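Local atomic coordinates of fatty acid amide hydrolase (Candida albicans, PDB entry 6KVR), a protein that probably hydrolyses monocarboxylic acid amides, fatty acid amides probably among them, to the carboxylate and ammonium. Residues Q160-Y172 with I277-Q289. Numbering follows the deposited sequence.
Sequences QMNYKDKITHGGY and ISVKGGVSSGAGQ
Val-283 presses its two methyl groups against the backbone of residues 168-170, while its backbone N donates one of the two hydrogen bonds that flank a single beta bridge between two loops of the amidase signature fold. Val-283 CG1 lies anti to the backbone N (chi1 169°) and meets His-169 O at 3.5 Å. The other methyl, Val-283 CG2, sits 3.4 Å from Thr-168 O and also touches the Thr-168 methyl. Gly-170 CA passes 4.0 Å from Val-283 CG1. The Tyr-172 ring turns its edge to this methyl, with Tyr-172 CD2 4.1 Å from Val-283 CG1.

The bridge pairs Met-161 with Gly-282. Val-283 N donates to Gln-160 O at 2.9 Å, and Asn-162 N donates to Gly-281 O. The second donor lies well off the plane of its carbonyl, tilted by 30°. Asn-162 lays its amide alongside Gly-281, where Asn-162 ND2 is 3.4 Å from Gly-281 C.

The 160-172 loop follows strand 155-158, which carries the predicted charge-relay Lys-158. Ser-284 lies close to Leu-207, a predicted substrate-binding residue, so the contact borders the probable active site. Glu-159 takes hydrogen bonds from His-169 N and Gly-170 N and holds the turn facing Val-283. Helix 402-409 covers the far end, where Gln-404 bonds the Tyr-172 hydroxyl. One water links the segments: it accepts from Ser-285 N and donates to Tyr-172 OH at 3.2 Å.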
loop_
_atom_site.group_PDB
_atom_site.type_symbol
_atom_site.label_atom_id
_atom_site.label_comp_id
_atom_site.label_asym_id
_atom_site.label_seq_id
_atom_site.Cartn_x
_atom_site.Cartn_y
_atom_site.Cartn_z
ATOM N N GLN A 160 17.138 12.794 10.697
ATOM C CA GLN A 160 16.117 13.313 9.783
ATOM C C GLN A 160 14.689 13.203 10.331
ATOM O O GLN A 160 13.788 13.856 9.792
ATOM C CB GLN A 160 16.227 12.609 8.421
ATOM C CG GLN A 160 15.959 11.097 8.466
ATOM C CD GLN A 160 14.567 10.761 8.004
ATOM O OE1 GLN A 160 13.962 11.513 7.226
ATOM N NE2 GLN A 160 14.048 9.619 8.453
HETATM N N MSE A 161 14.458 12.425 11.381
HETATM C CA MSE A 161 13.119 12.350 11.967
HETATM C C MSE A 161 12.818 13.578 12.811
HETATM O O MSE A 161 13.642 13.983 13.632
HETATM C CB MSE A 161 12.960 11.092 12.827
HETATM C CG MSE A 161 13.112 9.802 12.062
HETATM SE SE MSE A 161 12.942 8.212 13.212
HETATM C CE MSE A 161 14.622 8.417 14.133
ATOM N N ASN A 162 11.634 14.152 12.614
ATOM C CA ASN A 162 11.198 15.293 13.417
ATOM C C ASN A 162 11.409 15.015 14.897
ATOM O O ASN A 162 10.931 14.008 15.426
ATOM C CB ASN A 162 9.707 15.601 13.185
ATOM C CG ASN A 162 9.454 16.384 11.916
ATOM O OD1 ASN A 162 10.391 16.843 11.263
ATOM N ND2 ASN A 162 8.177 16.555 11.566
ATOM N N TYR A 163 12.116 15.915 15.559
ATOM C CA TYR A 163 12.215 15.920 17.009
ATOM C C TYR A 163 11.672 17.257 17.488
ATOM O O TYR A 163 12.115 18.314 17.017
ATOM C CB TYR A 163 13.665 15.722 17.489
ATOM C CG TYR A 163 13.769 15.332 18.953
ATOM C CD1 TYR A 163 13.613 16.281 19.952
ATOM C CD2 TYR A 163 14.014 14.010 19.331
ATOM C CE1 TYR A 163 13.710 15.933 21.284
ATOM C CE2 TYR A 163 14.105 13.648 20.666
ATOM C CZ TYR A 163 13.958 14.621 21.636
ATOM O OH TYR A 163 14.035 14.287 22.964
ATOM N N LYS A 164 10.731 17.206 18.431
ATOM C CA LYS A 164 10.032 18.403 18.881
ATOM C C LYS A 164 11.008 19.464 19.374
ATOM O O LYS A 164 11.866 19.198 20.219
ATOM C CB LYS A 164 9.049 18.036 19.986
ATOM C CG LYS A 164 8.664 19.184 20.881
ATOM C CD LYS A 164 7.583 18.763 21.858
ATOM C CE LYS A 164 7.155 19.949 22.718
ATOM N NZ LYS A 164 5.788 19.772 23.285
ATOM N N ASP A 165 10.882 20.665 18.807
ATOM C CA ASP A 165 11.600 21.859 19.229
ATOM C C ASP A 165 13.095 21.762 18.981
ATOM O O ASP A 165 13.870 22.440 19.647
ATOM C CB ASP A 165 11.331 22.192 20.696
ATOM C CG ASP A 165 9.883 22.578 20.931
ATOM O OD1 ASP A 165 9.294 23.167 19.998
ATOM O OD2 ASP A 165 9.332 22.281 22.018
ATOM N N LYS A 166 13.519 20.962 18.009
ATOM C CA LYS A 166 14.928 20.876 17.656
ATOM C C LYS A 166 15.090 20.925 16.148
ATOM O O LYS A 166 14.205 20.497 15.401
ATOM C CB LYS A 166 15.563 19.615 18.213
ATOM C CG LYS A 166 15.989 19.792 19.640
ATOM C CD LYS A 166 16.472 18.502 20.249
ATOM C CE LYS A 166 17.009 18.750 21.658
ATOM N NZ LYS A 166 16.546 17.595 22.428
ATOM N N ILE A 167 16.218 21.496 15.713
ATOM C CA ILE A 167 16.534 21.529 14.295
ATOM C C ILE A 167 16.391 20.135 13.725
ATOM O O ILE A 167 16.880 19.157 14.306
ATOM C CB ILE A 167 17.960 22.053 14.061
ATOM C CG1 ILE A 167 18.079 23.529 14.418
ATOM C CG2 ILE A 167 18.371 21.820 12.604
ATOM C CD1 ILE A 167 19.561 23.965 14.583
ATOM N N THR A 168 15.716 20.041 12.580
ATOM C CA THR A 168 15.597 18.804 11.822
ATOM C C THR A 168 15.902 19.139 10.370
ATOM O O THR A 168 15.077 19.743 9.678
ATOM C CB THR A 168 14.210 18.193 11.981
ATOM O OG1 THR A 168 13.952 18.009 13.371
ATOM C CG2 THR A 168 14.121 16.838 11.258
ATOM N N HIS A 169 17.085 18.759 9.911
ATOM C CA HIS A 169 17.549 19.198 8.613
ATOM C C HIS A 169 17.738 18.073 7.614
ATOM O O HIS A 169 17.851 18.355 6.414
ATOM C CB HIS A 169 18.866 19.986 8.764
ATOM C CG HIS A 169 19.929 19.245 9.510
ATOM N ND1 HIS A 169 20.484 18.074 9.040
ATOM C CD2 HIS A 169 20.538 19.503 10.692
ATOM C CE1 HIS A 169 21.389 17.640 9.903
ATOM N NE2 HIS A 169 21.447 18.496 10.909
ATOM N N GLY A 170 17.770 16.818 8.060
ATOM C CA GLY A 170 17.880 15.699 7.133
ATOM C C GLY A 170 19.121 15.719 6.265
ATOM O O GLY A 170 19.097 15.177 5.147
ATOM N N GLY A 171 20.207 16.344 6.747
ATOM C CA GLY A 171 21.422 16.499 5.977
ATOM C C GLY A 171 21.458 17.679 5.018
ATOM O O GLY A 171 22.487 17.882 4.358
ATOM N N TYR A 172 20.382 18.464 4.917
ATOM C CA TYR A 172 20.319 19.602 4.000
ATOM C C TYR A 172 20.611 20.877 4.779
ATOM O O TYR A 172 19.924 21.176 5.763
ATOM C CB TYR A 172 18.951 19.704 3.323
ATOM C CG TYR A 172 18.567 18.507 2.477
ATOM C CD1 TYR A 172 19.077 18.345 1.191
ATOM C CD2 TYR A 172 17.693 17.542 2.960
ATOM C CE1 TYR A 172 18.720 17.256 0.402
ATOM C CE2 TYR A 172 17.342 16.447 2.192
ATOM C CZ TYR A 172 17.862 16.309 0.915
ATOM O OH TYR A 172 17.503 15.229 0.146
ATOM N N ILE A 277 5.599 0.329 9.948
ATOM C CA ILE A 277 6.183 1.349 10.806
ATOM C C ILE A 277 6.035 2.688 10.087
ATOM O O ILE A 277 6.298 2.778 8.883
ATOM C CB ILE A 277 7.658 1.013 11.129
ATOM C CG1 ILE A 277 7.727 -0.124 12.158
ATOM C CG2 ILE A 277 8.371 2.175 11.746
ATOM C CD1 ILE A 277 7.431 -1.470 11.619
ATOM N N SER A 278 5.589 3.717 10.807
ATOM C CA SER A 278 5.380 5.024 10.184
ATOM C C SER A 278 6.687 5.735 9.821
ATOM O O SER A 278 7.656 5.734 10.591
ATOM C CB SER A 278 4.577 5.929 11.111
ATOM O OG SER A 278 4.368 7.190 10.493
ATOM N N VAL A 279 6.700 6.368 8.642
ATOM C CA VAL A 279 7.751 7.311 8.265
ATOM C C VAL A 279 7.248 8.748 8.279
ATOM O O VAL A 279 7.972 9.652 7.863
ATOM C CB VAL A 279 8.378 6.978 6.896
ATOM C CG1 VAL A 279 9.031 5.596 6.917
ATOM C CG2 VAL A 279 7.337 7.063 5.790
ATOM N N LYS A 280 6.030 8.982 8.758
ATOM C CA LYS A 280 5.474 10.331 8.783
ATOM C C LYS A 280 6.236 11.245 9.748
ATOM O O LYS A 280 6.486 10.885 10.901
ATOM C CB LYS A 280 3.989 10.269 9.163
ATOM C CG LYS A 280 3.325 11.626 9.252
ATOM C CD LYS A 280 1.863 11.522 9.671
ATOM C CE LYS A 280 1.282 12.900 9.987
ATOM N NZ LYS A 280 -0.167 12.737 10.275
ATOM N N GLY A 281 6.595 12.437 9.279
ATOM C CA GLY A 281 7.172 13.444 10.152
ATOM C C GLY A 281 8.690 13.489 10.152
ATOM O O GLY A 281 9.327 13.102 11.131
ATOM N N GLY A 282 9.276 13.950 9.057
ATOM C CA GLY A 282 10.719 14.046 8.936
ATOM C C GLY A 282 11.073 14.856 7.707
ATOM O O GLY A 282 10.198 15.372 7.004
ATOM N N VAL A 283 12.374 14.969 7.458
ATOM C CA VAL A 283 12.903 15.731 6.330
ATOM C C VAL A 283 13.589 14.769 5.366
ATOM O O VAL A 283 14.437 13.960 5.777
ATOM C CB VAL A 283 13.884 16.830 6.794
ATOM C CG1 VAL A 283 14.611 17.430 5.600
ATOM C CG2 VAL A 283 13.144 17.909 7.529
ATOM N N SER A 284 13.229 14.866 4.089
ATOM C CA SER A 284 13.833 14.086 3.012
ATOM C C SER A 284 13.305 14.667 1.715
ATOM O O SER A 284 12.425 15.531 1.721
ATOM C CB SER A 284 13.500 12.591 3.114
ATOM O OG SER A 284 12.311 12.276 2.389
ATOM N N SER A 285 13.838 14.185 0.600
ATOM C CA SER A 285 13.329 14.605 -0.698
ATOM C C SER A 285 12.202 13.702 -1.228
ATOM O O SER A 285 11.820 13.824 -2.397
ATOM C CB SER A 285 14.477 14.675 -1.703
ATOM O OG SER A 285 14.813 13.373 -2.144
ATOM N N GLY A 286 11.642 12.828 -0.395
ATOM C CA GLY A 286 10.723 11.798 -0.846
ATOM C C GLY A 286 9.239 12.087 -0.745
ATOM O O GLY A 286 8.437 11.155 -0.908
ATOM N N ALA A 287 8.838 13.336 -0.497
ATOM C CA ALA A 287 7.417 13.654 -0.343
ATOM C C ALA A 287 6.632 13.245 -1.590
ATOM O O ALA A 287 6.946 13.673 -2.703
ATOM C CB ALA A 287 7.229 15.147 -0.070
ATOM N N GLY A 288 5.614 12.407 -1.399
ATOM C CA GLY A 288 4.769 11.980 -2.487
ATOM C C GLY A 288 5.312 10.820 -3.288
ATOM O O GLY A 288 4.646 10.377 -4.237
ATOM N N GLN A 289 6.504 10.321 -2.956
ATOM C CA GLN A 289 7.149 9.286 -3.750
ATOM C C GLN A 289 6.668 7.914 -3.263
ATOM O O GLN A 289 6.841 7.558 -2.094
ATOM C CB GLN A 289 8.670 9.445 -3.670
ATOM C CG GLN A 289 9.536 8.644 -4.655
ATOM C CD GLN A 289 9.483 7.150 -4.419
ATOM O OE1 GLN A 289 9.029 6.390 -5.275
ATOM N NE2 GLN A 289 9.918 6.727 -3.239
HETATM O O HOH W 1 16.103 12.412 0.547
#